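Local coordinates for signal transduction protein PmrD (Escherichia coli, PDB 4HN7), which interacts with the phosphorylated response regulator BasR and so mediates induction of BasR-activated genes, giving polymyxin resistance in some natural isolates, at residues K29-V34 / S70-D75; S36-K41 / K60-K65. One frame throughout, in Å; residues are numbered along the deposited sequence.

Overall arrangement
Leaving the first hairpin of the barrel, the chain enters strand 29-35, which supplies the first half of interaction 1, and then the loop 36-41, the first half of interaction 2. Two further strands, 45-50 and 53-56, follow before the chain turns at 60-62 into strand 63-71. The start of that strand closes the inner loop at interaction 2; its far end, running on toward helix 74-84, closes the outer one at interaction 1, so the second contact is nested within the first. Their centres lie about 19 Å apart, on opposite sides of the chain's centre, and strand 63-71, antiparallel to its neighbour 29-35, joins them.

Interaction 1 (K29-V34 / S70-D75); sequences KMIAEV and SSYSPD
I31 lays the outer end of its side chain against the rim of the Y72 ring, CG1 standing 3.7 Å from CD1 of the tyrosine and close to the ring plane, so that an edge rather than a face is met. Its CG1 branch lies anti to the carbonyl carbon (chi1 -62°) and extends from there, bringing CD1 over the backbone of Y72 as well; the two side chains cross obliquely. Y72 in turn has CG anti to its own backbone N, and the nitrogen of P74 lies over one face of its ring.

Alongside this apolar contact the pairing is that of two antiparallel strands near their ends. I31 and S70 form a hydrogen-bonded pair: I31 N donates to S70 O at 2.8 Å, in the carbonyl plane, and S70 N returns a bond to I31 O at 2.9 Å, nearly along the C=O axis. Both are close to straight. At the next pair, M30 and S71 are non-hydrogen-bonded, with CA atoms 4.0 Å apart and diverging side chains. M30 bends at chi2 and chi3, which folds SD and CE back beside the S70 carbonyl; SD comes 3.8 Å from S71 CA. The pairing loosens beyond this, where Y72 N reaches K29 O at 3.2 Å, less straight and from above the carbonyl plane, as the chain leaves the strand.

S73 then takes the N-cap position, its OG bonded to E76 N. I31 and S70 both touch E76 of helix 74-84, while Y72 rests on W77 of that helix and on M20 and K7 of strands 16-23 and 3-9. Strand 29-35 thus lies between strands 16-23 and 63-71 in the closed antiparallel barrel, with backbone hydrogen bonds between M30 and L21 and between A32 and L19, and helix 74-84 follows directly from the paired end of strand 63-71.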
loop_
_atom_site.group_PDB
_atom_site.type_symbol
_atom_site.label_atom_id
_atom_site.label_comp_id
_atom_site.label_asym_id
_atom_site.label_seq_id
_atom_site.Cartn_x
_atom_site.Cartn_y
_atom_site.Cartn_z
ATOM N N LYS A 29 -17.957 -5.836 16.357
ATOM C CA LYS A 29 -17.566 -6.810 15.376
ATOM C C LYS A 29 -18.218 -6.353 14.104
ATOM O O LYS A 29 -19.307 -5.863 14.163
ATOM C CB LYS A 29 -18.090 -8.169 15.774
ATOM C CG LYS A 29 -17.865 -8.478 17.234
ATOM C CD LYS A 29 -17.922 -9.968 17.517
ATOM C CE LYS A 29 -17.712 -10.279 19.000
ATOM N NZ LYS A 29 -16.284 -10.605 19.363
ATOM N N MET A 30 -17.544 -6.455 12.969
ATOM C CA MET A 30 -18.009 -5.877 11.729
ATOM C C MET A 30 -17.756 -6.944 10.713
ATOM O O MET A 30 -17.017 -7.852 10.961
ATOM C CB MET A 30 -17.223 -4.623 11.318
ATOM C CG MET A 30 -17.317 -3.446 12.262
ATOM S SD MET A 30 -18.877 -2.512 12.305
ATOM C CE MET A 30 -18.737 -1.682 10.745
ATOM N N ILE A 31 -18.431 -6.845 9.590
ATOM C CA ILE A 31 -18.159 -7.643 8.452
ATOM C C ILE A 31 -17.691 -6.619 7.470
ATOM O O ILE A 31 -18.271 -5.550 7.381
ATOM C CB ILE A 31 -19.441 -8.299 7.912
ATOM C CG1 ILE A 31 -19.980 -9.195 8.986
ATOM C CG2 ILE A 31 -19.148 -9.060 6.597
ATOM C CD1 ILE A 31 -21.324 -9.810 8.712
ATOM N N ALA A 32 -16.667 -6.944 6.702
ATOM C CA ALA A 32 -16.133 -5.980 5.778
ATOM C C ALA A 32 -15.694 -6.636 4.507
ATOM O O ALA A 32 -15.082 -7.649 4.533
ATOM C CB ALA A 32 -14.997 -5.204 6.414
ATOM N N GLU A 33 -16.003 -5.975 3.411
ATOM C CA GLU A 33 -15.618 -6.355 2.108
ATOM C C GLU A 33 -14.394 -5.494 1.786
ATOM O O GLU A 33 -14.456 -4.253 1.826
ATOM C CB GLU A 33 -16.788 -6.042 1.202
ATOM C CG GLU A 33 -16.839 -6.746 -0.142
ATOM C CD GLU A 33 -18.267 -6.730 -0.721
ATOM O OE1 GLU A 33 -18.586 -5.819 -1.544
ATOM O OE2 GLU A 33 -19.084 -7.612 -0.322
ATOM N N VAL A 34 -13.261 -6.145 1.513
ATOM C CA VAL A 34 -12.021 -5.428 1.361
ATOM C C VAL A 34 -11.391 -5.820 0.051
ATOM O O VAL A 34 -11.790 -6.753 -0.538
ATOM C CB VAL A 34 -11.018 -5.656 2.539
ATOM C CG1 VAL A 34 -11.667 -5.434 3.886
ATOM C CG2 VAL A 34 -10.423 -7.032 2.494
ATOM N N SER A 70 -20.430 -3.575 7.434
ATOM C CA SER A 70 -21.665 -3.675 8.153
ATOM C C SER A 70 -21.314 -4.215 9.478
ATOM O O SER A 70 -20.254 -4.741 9.631
ATOM C CB SER A 70 -22.543 -4.686 7.458
ATOM O OG SER A 70 -21.960 -5.036 6.225
ATOM N N SER A 71 -22.174 -4.100 10.453
ATOM C CA SER A 71 -21.875 -4.770 11.689
ATOM C C SER A 71 -22.231 -6.227 11.490
ATOM O O SER A 71 -22.911 -6.583 10.522
ATOM C CB SER A 71 -22.565 -4.151 12.908
ATOM O OG SER A 71 -23.949 -4.366 12.864
ATOM N N TYR A 72 -21.752 -7.063 12.409
ATOM C CA TYR A 72 -21.825 -8.516 12.268
ATOM C C TYR A 72 -23.176 -9.060 12.656
ATOM O O TYR A 72 -23.718 -8.703 13.670
ATOM C CB TYR A 72 -20.738 -9.198 13.141
ATOM C CG TYR A 72 -20.730 -10.732 13.120
ATOM C CD1 TYR A 72 -20.343 -11.444 11.959
ATOM C CD2 TYR A 72 -21.114 -11.487 14.258
ATOM C CE1 TYR A 72 -20.339 -12.847 11.936
ATOM C CE2 TYR A 72 -21.113 -12.892 14.241
ATOM C CZ TYR A 72 -20.729 -13.570 13.075
ATOM O OH TYR A 72 -20.731 -14.955 13.019
ATOM N N SER A 73 -23.705 -9.946 11.832
ATOM C CA SER A 73 -24.701 -10.880 12.281
ATOM C C SER A 73 -24.231 -12.218 11.731
ATOM O O SER A 73 -23.603 -12.237 10.658
ATOM C CB SER A 73 -26.051 -10.496 11.717
ATOM O OG SER A 73 -26.060 -10.710 10.324
ATOM N N PRO A 74 -24.475 -13.327 12.466
ATOM C CA PRO A 74 -24.315 -14.702 11.954
ATOM C C PRO A 74 -24.859 -14.940 10.524
ATOM O O PRO A 74 -24.172 -15.529 9.683
ATOM C CB PRO A 74 -25.120 -15.493 12.948
ATOM C CG PRO A 74 -24.858 -14.776 14.240
ATOM C CD PRO A 74 -24.673 -13.328 13.925
ATOM N N ASP A 75 -26.067 -14.466 10.242
ATOM C CA ASP A 75 -26.681 -14.648 8.911
ATOM C C ASP A 75 -26.003 -13.806 7.829
ATOM O O ASP A 75 -25.698 -14.305 6.746
ATOM C CB ASP A 75 -28.201 -14.323 8.947
ATOM C CG ASP A 75 -29.095 -15.560 9.267
ATOM O OD1 ASP A 75 -29.123 -16.028 10.446
ATOM O OD2 ASP A 75 -29.791 -16.035 8.323
#

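Interaction 2 (S36-K41 / K60-K65); sequences SDFAVK and KLHTVK
The F38 and H62 rings form an offset stack, with centroids 4.1 Å apart and planes only 11° from parallel. F38 CE2 sits over one face of the imidazole, displaced toward its rim, and comes within 3.6 Å of H62 CD2. The phenyl face under the imidazole also meets the H62 backbone: CA lies 4.0 Å from the ring centroid in a CH-pi contact, so the histidine covers F38 with both main chain and side chain. Both residues place CG anti to the carbonyl carbon, beside the backbone N, and their side chains cross at about a right angle.

The backbone of F38 is held by the turn before it. S36 OG, held anti to its own backbone N (chi1 -178°), accepts from F38 N at 2.8 Å, and it also lies 2.9 Å from T63 O, to which it can donate, although that proton has another acceptor within reach. S36 CB packs 3.9 Å from V64 CB, seating the turn against the start of strand 63-71.

Further out, I56 of strand 53-56 touches S36, F38, H62 and V64. The second subunit adds its D37 against F38, placing the stack at the dimer interface. S36 OG accepting from the backbone N two residues on makes an ST turn, which here joins the loop after strand 29-35 to the antiparallel barrel.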
loop_
_atom_site.group_PDB
_atom_site.type_symbol
_atom_site.label_atom_id
_atom_site.label_comp_id
_atom_site.label_asym_id
_atom_site.label_seq_id
_atom_site.Cartn_x
_atom_site.Cartn_y
_atom_site.Cartn_z
ATOM N N SER A 36 -7.323 -6.140 -1.503
ATOM C CA SER A 36 -5.893 -5.988 -1.254
ATOM C C SER A 36 -5.133 -6.783 -2.246
ATOM O O SER A 36 -5.611 -7.797 -2.724
ATOM C CB SER A 36 -5.503 -6.560 0.133
ATOM O OG SER A 36 -4.112 -6.375 0.408
ATOM N N ASP A 37 -3.912 -6.368 -2.494
ATOM C CA ASP A 37 -2.971 -7.204 -3.228
ATOM C C ASP A 37 -2.235 -8.191 -2.295
ATOM O O ASP A 37 -1.586 -9.107 -2.772
ATOM C CB ASP A 37 -1.956 -6.342 -4.002
ATOM C CG ASP A 37 -2.611 -5.439 -5.061
ATOM O OD1 ASP A 37 -3.610 -5.855 -5.678
ATOM O OD2 ASP A 37 -2.116 -4.313 -5.278
ATOM N N PHE A 38 -2.354 -8.029 -0.983
ATOM C CA PHE A 38 -1.693 -8.919 -0.054
ATOM C C PHE A 38 -2.679 -9.714 0.707
ATOM O O PHE A 38 -3.824 -9.340 0.835
ATOM C CB PHE A 38 -0.870 -8.136 0.931
ATOM C CG PHE A 38 0.090 -7.236 0.277
ATOM C CD1 PHE A 38 -0.321 -6.029 -0.190
ATOM C CD2 PHE A 38 1.382 -7.625 0.074
ATOM C CE1 PHE A 38 0.553 -5.178 -0.815
ATOM C CE2 PHE A 38 2.276 -6.788 -0.556
ATOM C CZ PHE A 38 1.863 -5.562 -1.006
ATOM N N ALA A 39 -2.199 -10.815 1.256
ATOM C CA ALA A 39 -3.055 -11.726 1.980
ATOM C C ALA A 39 -3.252 -11.268 3.399
ATOM O O ALA A 39 -2.322 -10.904 4.101
ATOM C CB ALA A 39 -2.458 -13.124 1.975
ATOM N N VAL A 40 -4.483 -11.340 3.829
ATOM C CA VAL A 40 -4.777 -11.036 5.177
ATOM C C VAL A 40 -5.406 -12.284 5.669
ATOM O O VAL A 40 -6.321 -12.769 5.062
ATOM C CB VAL A 40 -5.751 -9.845 5.287
ATOM C CG1 VAL A 40 -6.000 -9.252 3.910
ATOM C CG2 VAL A 40 -7.030 -10.245 5.979
ATOM N N LYS A 41 -4.927 -12.772 6.791
ATOM C CA LYS A 41 -5.277 -14.061 7.281
ATOM C C LYS A 41 -5.694 -13.854 8.676
ATOM O O LYS A 41 -5.307 -12.900 9.299
ATOM C CB LYS A 41 -4.040 -14.964 7.230
ATOM C CG LYS A 41 -4.209 -16.301 7.958
ATOM C CD LYS A 41 -4.636 -17.469 7.051
ATOM C CE LYS A 41 -5.802 -18.253 7.637
ATOM N NZ LYS A 41 -7.090 -17.656 7.184
ATOM N N LYS A 60 3.020 -0.618 6.463
ATOM C CA LYS A 60 2.412 0.453 5.649
ATOM C C LYS A 60 2.346 0.129 4.174
ATOM O O LYS A 60 1.448 0.591 3.467
ATOM C CB LYS A 60 3.220 1.722 5.783
ATOM C CG LYS A 60 3.033 2.415 7.101
ATOM C CD LYS A 60 3.991 3.585 7.198
ATOM C CE LYS A 60 4.010 4.133 8.606
ATOM N NZ LYS A 60 2.609 4.245 9.071
ATOM N N LEU A 61 3.315 -0.650 3.730
ATOM C CA LEU A 61 3.426 -1.111 2.359
ATOM C C LEU A 61 2.433 -2.195 1.990
ATOM O O LEU A 61 2.332 -2.544 0.815
ATOM C CB LEU A 61 4.824 -1.676 2.139
ATOM C CG LEU A 61 5.756 -1.002 1.143
ATOM C CD1 LEU A 61 5.529 0.489 1.067
ATOM C CD2 LEU A 61 7.179 -1.328 1.522
ATOM N N HIS A 62 1.736 -2.768 2.975
ATOM C CA HIS A 62 0.783 -3.797 2.699
ATOM C C HIS A 62 -0.582 -3.265 2.979
ATOM O O HIS A 62 -1.139 -3.512 4.025
ATOM C CB HIS A 62 1.101 -4.972 3.556
ATOM C CG HIS A 62 2.375 -5.626 3.182
ATOM N ND1 HIS A 62 2.696 -6.896 3.577
ATOM C CD2 HIS A 62 3.404 -5.196 2.422
ATOM C CE1 HIS A 62 3.881 -7.212 3.093
ATOM N NE2 HIS A 62 4.341 -6.191 2.405
ATOM N N THR A 63 -1.128 -2.544 2.022
ATOM C CA THR A 63 -2.338 -1.844 2.244
ATOM C C THR A 63 -3.534 -2.657 1.855
ATOM O O THR A 63 -3.414 -3.661 1.156
ATOM C CB THR A 63 -2.302 -0.571 1.465
ATOM O OG1 THR A 63 -1.987 -0.929 0.151
ATOM C CG2 THR A 63 -1.193 0.319 1.942
ATOM N N VAL A 64 -4.687 -2.289 2.426
ATOM C CA VAL A 64 -5.975 -2.854 2.043
ATOM C C VAL A 64 -7.031 -1.757 2.000
ATOM O O VAL A 64 -6.971 -0.840 2.791
ATOM C CB VAL A 64 -6.475 -4.037 2.918
ATOM C CG1 VAL A 64 -5.470 -4.464 3.932
ATOM C CG2 VAL A 64 -7.768 -3.716 3.598
ATOM N N LYS A 65 -7.983 -1.874 1.066
ATOM C CA LYS A 65 -9.021 -0.841 0.823
ATOM C C LYS A 65 -10.247 -1.519 1.319
ATOM O O LYS A 65 -10.472 -2.684 0.957
ATOM C CB LYS A 65 -9.153 -0.520 -0.675
ATOM C CG LYS A 65 -9.326 0.960 -1.099
ATOM C CD LYS A 65 -9.154 1.148 -2.636
ATOM C CE LYS A 65 -8.475 2.480 -3.107
ATOM N NZ LYS A 65 -7.774 2.562 -4.470
#